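Local coordinates for insecticidal crystal protein Cry7Cal (Bacillus thuringiensis, PDB 5ZI1) that is toxic to locusts, probably by binding gut receptors and forming membrane pores, as other three-domain delta endotoxins do, at residues Leu46-Pro49 against Leu55-Ser58; Ala372-Arg377 against Phe394-Pro399; Leu497-Asn502 against Asn507-Met512. All blocks are in the same frame, centred on the assembly; numbering follows the deposited sequence.

Overall arrangement
The three contacts follow one another along the chain, each closing before the next opens, and each falls in a different part of the three-domain delta endotoxin. Contact 1 joins two helices of the N-terminal helical domain, contact 2 ties a loop to a strand in the middle, sheet-built domain, and contact 3 packs two sheets face to face in the C-terminal domain. Their centres lie about 39 Å (1 and 2), 44 Å (1 and 3) and 47 Å (2 and 3) apart, with nearest atoms about 27, 30 and 30 Å apart, and no two touch. Contacts 1 and 3 lie on opposite sides of the chain's centre. Each is therefore a local feature of its own domain.

Contact 1 of 3, residues Leu46-Pro49 against Leu55-Ser58; sequences LLWP and LWES
Leu47 and Leu55 mark the nearest approach of the two backbones, with their CA atoms 6.3 Å apart, where the end of helix 33-47 meets the start of helix 54-67 across a short connection. Trp48 is the first residue to leave helical backbone angles. A water lies in the turn: it accepts from Leu55 N at 3.0 Å and sits 2.5 Å from Leu47 O, a separation so short that its exact position is doubtful. Leu47 O also lies 3.0 Å from Trp56 NE1.

Trp56 is the centre of the side-chain contact, with Trp48 and Leu47 packed against it. Trp56 NE1 sits over one face of the Trp48 ring, displaced toward its rim, while the five-membered rings have centroids 4.4 Å apart and planes inclined at 42°, an oblique pairing. The benzo portions meet as well, Trp48 CZ2 lying 3.6 Å from Trp56 CZ2. On the other flank, Leu47 CD2 packs 3.9 Å from Trp56 CZ2. Leu55 turns its CG away from the backbone N (chi1 -166°), which together with chi2 brings CD2 to within 3.4 Å of Leu46 O, a carbonyl at the C-terminal end of helix 33-47. Pro49 CD adds a looser touch on Leu55 CB.

Other helices of the N-terminal bundle enclose this corner. Helix 73-101 meets Trp48 through Arg87 and Leu90 and Trp56 through Leu83; helix 141-165 brings Gln146 and Leu150 against Leu47, and helix 13-26 sets Ile20 against Leu47 and Ser16 against Leu55.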
loop_
_atom_site.group_PDB
_atom_site.type_symbol
_atom_site.label_atom_id
_atom_site.label_comp_id
_atom_site.label_asym_id
_atom_site.label_seq_id
_atom_site.Cartn_x
_atom_site.Cartn_y
_atom_site.Cartn_z
ATOM N N LEU A 46 18.162 -9.715 -1.778
ATOM C CA LEU A 46 17.533 -8.562 -1.143
ATOM C C LEU A 46 17.438 -8.742 0.358
ATOM O O LEU A 46 17.810 -7.842 1.120
ATOM C CB LEU A 46 16.147 -8.313 -1.717
ATOM C CG LEU A 46 16.128 -7.545 -3.028
ATOM C CD1 LEU A 46 14.718 -7.509 -3.589
ATOM C CD2 LEU A 46 16.688 -6.135 -2.773
ATOM N N LEU A 47 16.942 -9.906 0.803
ATOM C CA LEU A 47 16.650 -10.112 2.217
ATOM C C LEU A 47 17.903 -10.432 3.024
ATOM O O LEU A 47 17.960 -10.127 4.216
ATOM C CB LEU A 47 15.606 -11.230 2.382
ATOM C CG LEU A 47 14.143 -10.865 2.081
ATOM C CD1 LEU A 47 13.217 -12.095 2.074
ATOM C CD2 LEU A 47 13.654 -9.859 3.088
ATOM N N TRP A 48 18.889 -11.075 2.413
ATOM C CA TRP A 48 20.154 -11.385 3.070
ATOM C C TRP A 48 21.299 -10.882 2.204
ATOM O O TRP A 48 22.012 -11.683 1.584
ATOM C CB TRP A 48 20.306 -12.885 3.312
ATOM C CG TRP A 48 19.406 -13.475 4.347
ATOM C CD1 TRP A 48 19.634 -13.545 5.685
ATOM C CD2 TRP A 48 18.154 -14.136 4.116
ATOM N NE1 TRP A 48 18.596 -14.206 6.315
ATOM C CE2 TRP A 48 17.673 -14.573 5.369
ATOM C CE3 TRP A 48 17.390 -14.391 2.977
ATOM C CZ2 TRP A 48 16.464 -15.250 5.510
ATOM C CZ3 TRP A 48 16.186 -15.071 3.120
ATOM C CH2 TRP A 48 15.738 -15.487 4.371
ATOM N N PRO A 49 21.504 -9.560 2.139
ATOM C CA PRO A 49 22.619 -9.022 1.342
ATOM C C PRO A 49 23.940 -9.612 1.807
ATOM O O PRO A 49 24.231 -9.661 3.003
ATOM C CB PRO A 49 22.558 -7.506 1.599
ATOM C CG PRO A 49 21.185 -7.249 2.124
ATOM C CD PRO A 49 20.766 -8.505 2.851
ATOM N N LEU A 55 19.792 -6.810 7.106
ATOM C CA LEU A 55 18.469 -6.235 6.863
ATOM C C LEU A 55 17.487 -6.624 7.958
ATOM O O LEU A 55 16.674 -5.799 8.394
ATOM C CB LEU A 55 17.940 -6.663 5.492
ATOM C CG LEU A 55 16.732 -5.862 4.991
ATOM C CD1 LEU A 55 17.123 -4.409 4.762
ATOM C CD2 LEU A 55 16.154 -6.449 3.717
ATOM N N TRP A 56 17.554 -7.867 8.435
ATOM C CA TRP A 56 16.618 -8.276 9.480
ATOM C C TRP A 56 16.925 -7.584 10.801
ATOM O O TRP A 56 16.008 -7.321 11.588
ATOM C CB TRP A 56 16.639 -9.788 9.659
ATOM C CG TRP A 56 16.380 -10.571 8.401
ATOM C CD1 TRP A 56 17.306 -10.968 7.484
ATOM C CD2 TRP A 56 15.113 -11.069 7.931
ATOM N NE1 TRP A 56 16.702 -11.670 6.468
ATOM C CE2 TRP A 56 15.356 -11.751 6.721
ATOM C CE3 TRP A 56 13.801 -11.013 8.422
ATOM C CZ2 TRP A 56 14.335 -12.395 5.997
ATOM C CZ3 TRP A 56 12.776 -11.655 7.687
ATOM C CH2 TRP A 56 13.057 -12.332 6.496
ATOM N N GLU A 57 18.199 -7.283 11.065
ATOM C CA GLU A 57 18.518 -6.442 12.217
ATOM C C GLU A 57 17.893 -5.061 12.067
ATOM O O GLU A 57 17.307 -4.529 13.019
ATOM C CB GLU A 57 20.030 -6.324 12.392
ATOM C CG GLU A 57 20.758 -7.611 12.772
ATOM C CD GLU A 57 22.282 -7.481 12.614
ATOM O OE1 GLU A 57 22.749 -6.460 12.051
ATOM O OE2 GLU A 57 23.013 -8.397 13.055
ATOM N N SER A 58 17.997 -4.466 10.876
ATOM C CA SER A 58 17.386 -3.161 10.646
ATOM C C SER A 58 15.873 -3.211 10.807
ATOM O O SER A 58 15.276 -2.262 11.331
ATOM C CB SER A 58 17.740 -2.647 9.254
ATOM O OG SER A 58 19.132 -2.713 9.026
HETATM O O HOH W 1 19.588 -9.603 6.071
#

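Contact 2 of 3, residues Ala372-Arg377 against Phe394-Pro399; sequences AVPLLR and FSNNIP
Phe394 and Pro374 are joined by a backbone hydrogen bond, Phe394 N to Pro374 O at 2.8 Å. Its N-H...O angle of 164° shows a nearly straight bond, although the donor is tilted from the carbonyl plane. A second hydrogen bond shapes the loop itself: Ile398 N donates to Asn396 OD1 at 2.9 Å, closing an Asx turn. The donor stands above the amide carbonyl plane, 39° out of it, and the bond tethers the oxygen end of the Asn396 amide.

Van der Waals contacts centre on the Pro374 ring. CG of Pro374 lies 3.6 Å from Asn396 ND2, so the proline meets the nitrogen branch of the same amide. Asn396 CG is placed opposite the backbone N (chi1 172°), which extends the amide obliquely across the proline. Pro374 CB approaches Phe394 O at 3.7 Å, and Phe394 CB lies 3.5 Å from Pro374 O.

The contact continues the pairing of edge strand 387-393 with strand 369-382 into the following loop. This antiparallel sheet, strand order 3-2-1-4, is a Greek-key sheet of the beta-prism second domain. Strand 352-365 flanks strand 369-382 on its other side, while strand 312-324 of the companion sheet touches Ala372, Phe394 and Ile398.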
loop_
_atom_site.group_PDB
_atom_site.type_symbol
_atom_site.label_atom_id
_atom_site.label_comp_id
_atom_site.label_asym_id
_atom_site.label_seq_id
_atom_site.Cartn_x
_atom_site.Cartn_y
_atom_site.Cartn_z
ATOM N N ALA A 372 5.865 28.623 8.506
ATOM C CA ALA A 372 6.178 29.106 7.171
ATOM C C ALA A 372 6.733 27.981 6.313
ATOM O O ALA A 372 7.624 27.242 6.745
ATOM C CB ALA A 372 7.180 30.277 7.240
ATOM N N VAL A 373 6.203 27.865 5.100
ATOM C CA VAL A 373 6.810 27.063 4.042
ATOM C C VAL A 373 7.051 27.989 2.852
ATOM O O VAL A 373 6.228 28.047 1.923
ATOM C CB VAL A 373 5.923 25.865 3.664
ATOM C CG1 VAL A 373 6.590 25.066 2.558
ATOM C CG2 VAL A 373 5.642 24.982 4.915
ATOM N N PRO A 374 8.147 28.753 2.840
ATOM C CA PRO A 374 8.323 29.747 1.769
ATOM C C PRO A 374 8.767 29.145 0.453
ATOM O O PRO A 374 8.678 29.832 -0.577
ATOM C CB PRO A 374 9.385 30.708 2.336
ATOM C CG PRO A 374 10.094 29.940 3.401
ATOM C CD PRO A 374 9.128 28.913 3.938
ATOM N N LEU A 375 9.197 27.880 0.444
ATOM C CA LEU A 375 9.646 27.257 -0.791
ATOM C C LEU A 375 9.196 25.798 -0.845
ATOM O O LEU A 375 9.331 25.059 0.140
ATOM C CB LEU A 375 11.164 27.382 -0.916
ATOM C CG LEU A 375 11.803 26.757 -2.157
ATOM C CD1 LEU A 375 13.085 27.521 -2.483
ATOM C CD2 LEU A 375 12.130 25.271 -2.004
ATOM N N LEU A 376 8.656 25.404 -1.999
ATOM C CA LEU A 376 8.249 24.032 -2.293
ATOM C C LEU A 376 8.547 23.770 -3.762
ATOM O O LEU A 376 8.023 24.465 -4.631
ATOM C CB LEU A 376 6.762 23.817 -2.002
ATOM C CG LEU A 376 6.137 22.427 -2.238
ATOM C CD1 LEU A 376 6.656 21.423 -1.229
ATOM C CD2 LEU A 376 4.630 22.518 -2.160
ATOM N N ARG A 377 9.393 22.784 -4.035
ATOM C CA ARG A 377 9.801 22.415 -5.386
ATOM C C ARG A 377 9.349 20.984 -5.673
ATOM O O ARG A 377 9.616 20.075 -4.878
ATOM C CB ARG A 377 11.324 22.550 -5.513
ATOM C CG ARG A 377 11.933 22.227 -6.858
ATOM C CD ARG A 377 13.441 22.103 -6.719
ATOM N NE ARG A 377 13.998 23.285 -6.079
ATOM C CZ ARG A 377 14.989 23.271 -5.189
ATOM N NH1 ARG A 377 15.419 24.415 -4.679
ATOM N NH2 ARG A 377 15.548 22.128 -4.807
ATOM N N PHE A 394 9.252 32.158 -2.051
ATOM C CA PHE A 394 8.700 33.376 -1.491
ATOM C C PHE A 394 9.674 33.983 -0.494
ATOM O O PHE A 394 10.611 33.332 -0.027
ATOM C CB PHE A 394 7.364 33.098 -0.814
ATOM C CG PHE A 394 6.288 32.676 -1.757
ATOM C CD1 PHE A 394 6.232 33.202 -3.035
ATOM C CD2 PHE A 394 5.333 31.746 -1.369
ATOM C CE1 PHE A 394 5.240 32.810 -3.915
ATOM C CE2 PHE A 394 4.334 31.357 -2.232
ATOM C CZ PHE A 394 4.286 31.890 -3.511
ATOM N N SER A 395 9.404 35.235 -0.135
ATOM C CA SER A 395 10.347 35.997 0.668
ATOM C C SER A 395 10.640 35.272 1.967
ATOM O O SER A 395 9.774 34.613 2.542
ATOM C CB SER A 395 9.808 37.386 0.983
ATOM O OG SER A 395 9.244 37.386 2.283
ATOM N N ASN A 396 11.883 35.383 2.414
ATOM C CA ASN A 396 12.338 34.737 3.632
ATOM C C ASN A 396 13.752 35.214 3.943
ATOM O O ASN A 396 14.697 34.897 3.214
ATOM C CB ASN A 396 12.277 33.208 3.481
ATOM C CG ASN A 396 12.911 32.486 4.635
ATOM O OD1 ASN A 396 13.062 33.039 5.730
ATOM N ND2 ASN A 396 13.296 31.235 4.403
ATOM N N ASN A 397 13.905 35.993 5.007
ATOM C CA ASN A 397 15.223 36.435 5.437
ATOM C C ASN A 397 15.625 35.802 6.760
ATOM O O ASN A 397 16.518 36.325 7.444
ATOM C CB ASN A 397 15.296 37.968 5.518
ATOM C CG ASN A 397 14.436 38.558 6.636
ATOM O OD1 ASN A 397 13.920 37.853 7.523
ATOM N ND2 ASN A 397 14.292 39.874 6.605
ATOM N N ILE A 398 14.960 34.712 7.149
ATOM C CA ILE A 398 15.414 33.966 8.328
ATOM C C ILE A 398 16.733 33.285 7.992
ATOM O O ILE A 398 16.852 32.697 6.902
ATOM C CB ILE A 398 14.363 32.942 8.762
ATOM C CG1 ILE A 398 13.015 33.609 8.995
ATOM C CG2 ILE A 398 14.783 32.263 10.047
ATOM C CD1 ILE A 398 11.859 32.638 8.913
ATOM N N PRO A 399 17.750 33.369 8.854
ATOM C CA PRO A 399 19.019 32.690 8.566
ATOM C C PRO A 399 18.791 31.214 8.277
ATOM O O PRO A 399 17.960 30.556 8.912
ATOM C CB PRO A 399 19.835 32.895 9.847
ATOM C CG PRO A 399 19.241 34.080 10.506
ATOM C CD PRO A 399 17.785 34.097 10.133
#

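Contact 3 of 3, residues Leu497-Asn502 against Asn507-Met512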
loop_
_atom_site.group_PDB
_atom_site.type_symbol
_atom_site.label_atom_id
_atom_site.label_comp_id
_atom_site.label_asym_id
_atom_site.label_seq_id
_atom_site.Cartn_x
_atom_site.Cartn_y
_atom_site.Cartn_z
ATOM N N LEU A 497 -15.248 -1.223 -0.941
ATOM C CA LEU A 497 -16.626 -0.752 -0.964
ATOM C C LEU A 497 -17.473 -1.497 0.060
ATOM O O LEU A 497 -17.363 -2.720 0.201
ATOM C CB LEU A 497 -17.250 -0.931 -2.350
ATOM C CG LEU A 497 -16.690 -0.094 -3.505
ATOM C CD1 LEU A 497 -17.768 0.211 -4.529
ATOM C CD2 LEU A 497 -16.065 1.180 -2.996
ATOM N N LYS A 498 -18.339 -0.754 0.754
ATOM C CA LYS A 498 -19.310 -1.319 1.682
ATOM C C LYS A 498 -20.713 -0.987 1.192
ATOM O O LYS A 498 -21.130 0.176 1.229
ATOM C CB LYS A 498 -19.096 -0.781 3.089
ATOM C CG LYS A 498 -20.019 -1.394 4.113
ATOM C CD LYS A 498 -19.720 -0.824 5.484
ATOM C CE LYS A 498 -20.735 0.237 5.876
ATOM N NZ LYS A 498 -21.705 -0.294 6.895
ATOM N N ILE A 499 -21.450 -2.006 0.761
ATOM C CA ILE A 499 -22.803 -1.840 0.247
ATOM C C ILE A 499 -23.792 -2.355 1.287
ATOM O O ILE A 499 -23.675 -3.496 1.752
ATOM C CB ILE A 499 -22.987 -2.579 -1.090
ATOM C CG1 ILE A 499 -21.816 -2.280 -2.024
ATOM C CG2 ILE A 499 -24.308 -2.192 -1.760
ATOM C CD1 ILE A 499 -21.642 -3.331 -3.087
ATOM N N VAL A 500 -24.761 -1.516 1.647
ATOM C CA VAL A 500 -25.894 -1.904 2.483
ATOM C C VAL A 500 -27.147 -1.872 1.607
ATOM O O VAL A 500 -27.544 -0.803 1.125
ATOM C CB VAL A 500 -26.041 -0.984 3.702
ATOM C CG1 VAL A 500 -27.148 -1.483 4.587
ATOM C CG2 VAL A 500 -24.714 -0.894 4.479
ATOM N N ASN A 501 -27.781 -3.041 1.420
ATOM C CA ASN A 501 -28.742 -3.213 0.328
ATOM C C ASN A 501 -30.001 -2.383 0.555
ATOM O O ASN A 501 -30.457 -1.681 -0.355
ATOM C CB ASN A 501 -29.077 -4.705 0.159
ATOM C CG ASN A 501 -30.254 -4.967 -0.796
ATOM O OD1 ASN A 501 -30.611 -4.123 -1.622
ATOM N ND2 ASN A 501 -30.834 -6.168 -0.703
ATOM N N ASN A 502 -30.564 -2.424 1.767
ATOM C CA ASN A 502 -31.767 -1.637 2.019
ATOM C C ASN A 502 -31.543 -0.137 1.832
ATOM O O ASN A 502 -32.526 0.610 1.758
ATOM C CB ASN A 502 -32.338 -1.910 3.427
ATOM C CG ASN A 502 -31.497 -1.307 4.566
ATOM O OD1 ASN A 502 -31.384 -0.077 4.710
ATOM N ND2 ASN A 502 -30.949 -2.181 5.419
ATOM N N ASN A 507 -30.225 -0.687 -8.180
ATOM C CA ASN A 507 -29.325 -1.825 -8.239
ATOM C C ASN A 507 -27.875 -1.416 -8.464
ATOM O O ASN A 507 -26.967 -2.184 -8.128
ATOM C CB ASN A 507 -29.766 -2.779 -9.354
ATOM C CG ASN A 507 -31.060 -3.507 -9.036
ATOM O OD1 ASN A 507 -31.538 -3.518 -7.891
ATOM N ND2 ASN A 507 -31.633 -4.131 -10.056
ATOM N N GLN A 508 -27.641 -0.246 -9.051
ATOM C CA GLN A 508 -26.298 0.112 -9.486
ATOM C C GLN A 508 -25.407 0.428 -8.292
ATOM O O GLN A 508 -25.790 1.192 -7.400
ATOM C CB GLN A 508 -26.353 1.305 -10.436
ATOM C CG GLN A 508 -25.012 1.594 -11.077
ATOM C CD GLN A 508 -25.115 2.465 -12.321
ATOM O OE1 GLN A 508 -24.525 3.545 -12.387
ATOM N NE2 GLN A 508 -25.856 1.988 -13.319
ATOM N N VAL A 509 -24.210 -0.158 -8.276
ATOM C CA VAL A 509 -23.259 0.099 -7.197
ATOM C C VAL A 509 -22.212 1.116 -7.630
ATOM O O VAL A 509 -22.031 2.148 -6.970
ATOM C CB VAL A 509 -22.583 -1.196 -6.720
ATOM C CG1 VAL A 509 -21.521 -0.871 -5.680
ATOM C CG2 VAL A 509 -23.625 -2.188 -6.179
ATOM N N PHE A 510 -21.500 0.845 -8.727
ATOM C CA PHE A 510 -20.469 1.785 -9.149
ATOM C C PHE A 510 -20.332 1.787 -10.664
ATOM O O PHE A 510 -20.859 0.914 -11.360
ATOM C CB PHE A 510 -19.121 1.488 -8.465
ATOM C CG PHE A 510 -18.437 0.205 -8.908
ATOM C CD1 PHE A 510 -17.902 0.070 -10.179
ATOM C CD2 PHE A 510 -18.252 -0.832 -8.010
ATOM C CE1 PHE A 510 -17.247 -1.085 -10.560
ATOM C CE2 PHE A 510 -17.590 -1.982 -8.387
ATOM C CZ PHE A 510 -17.089 -2.108 -9.664
ATOM N N ARG A 511 -19.594 2.786 -11.166
ATOM C CA ARG A 511 -19.180 2.823 -12.562
ATOM C C ARG A 511 -17.668 2.852 -12.661
ATOM O O ARG A 511 -16.995 3.495 -11.860
ATOM C CB ARG A 511 -19.661 4.055 -13.298
ATOM C CG ARG A 511 -20.832 4.734 -12.691
ATOM C CD ARG A 511 -21.481 5.549 -13.734
ATOM N NE ARG A 511 -22.648 6.264 -13.234
ATOM C CZ ARG A 511 -23.782 6.358 -13.911
ATOM N NH1 ARG A 511 -24.799 7.022 -13.392
ATOM N NH2 ARG A 511 -23.884 5.770 -15.104
ATOM N N MET A 512 -17.158 2.249 -13.723
ATOM C CA MET A 512 -15.730 2.112 -13.940
ATOM C C MET A 512 -15.494 2.123 -15.440
ATOM O O MET A 512 -16.286 1.546 -16.191
ATOM C CB MET A 512 -15.243 0.815 -13.293
ATOM C CG MET A 512 -13.791 0.485 -13.476
ATOM S SD MET A 512 -13.428 -1.092 -12.645
ATOM C CE MET A 512 -13.411 -0.609 -10.918
#
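Val509 and Ile499 meet through aliphatic branches, and dispersion packing of this kind makes up the contact: no hydrogen bond crosses between 497-502 and 507-512. The closest pair is Ile499 CD1 to Val509 CG1 at 3.6 Å, the ends of the two side chains meeting head-on. Val509 CG2 lies 3.8 Å from the same Ile499 CD1, so the methyl is held by both branches of the valine. With chi1 at 175°, Val509 CG1 stands opposite its backbone N and extends toward the isoleucine.

Aliphatic-aromatic packing involves Leu497, whose CD1 approaches Phe510 CD2 at 3.7 Å. The leucine runs roughly perpendicular to the phenylalanine side chain and meets its ring obliquely. The same CD1 lies 4.1 Å from Val509 CG1, where leucine and valine lie alongside, pointing opposite ways. Leu497 thus bridges Val509 and Phe510. All four residues are buried.

The backbone evidence fits packing between sheets: the short strand axes approach no closer than 9.4 Å, and the nearest CA pair, Ile499 and Val509, is 7.7 Å apart. Backbone bonds from Leu497 and Ile499 go to Ile592 and Ile590 of strand 589-599, whereas strand 508-513 pairs with strands 478-479 and 575-580. A short connection with a 3-10 turn carries the chain from one sheet to the other, and the N-to-C directions of the two short strands differ by 150°. Such face-to-face packing of two sheets across an apolar interior is the hallmark of a beta sandwich, the jelly-roll architecture of the third domain in three-domain Cry toxins.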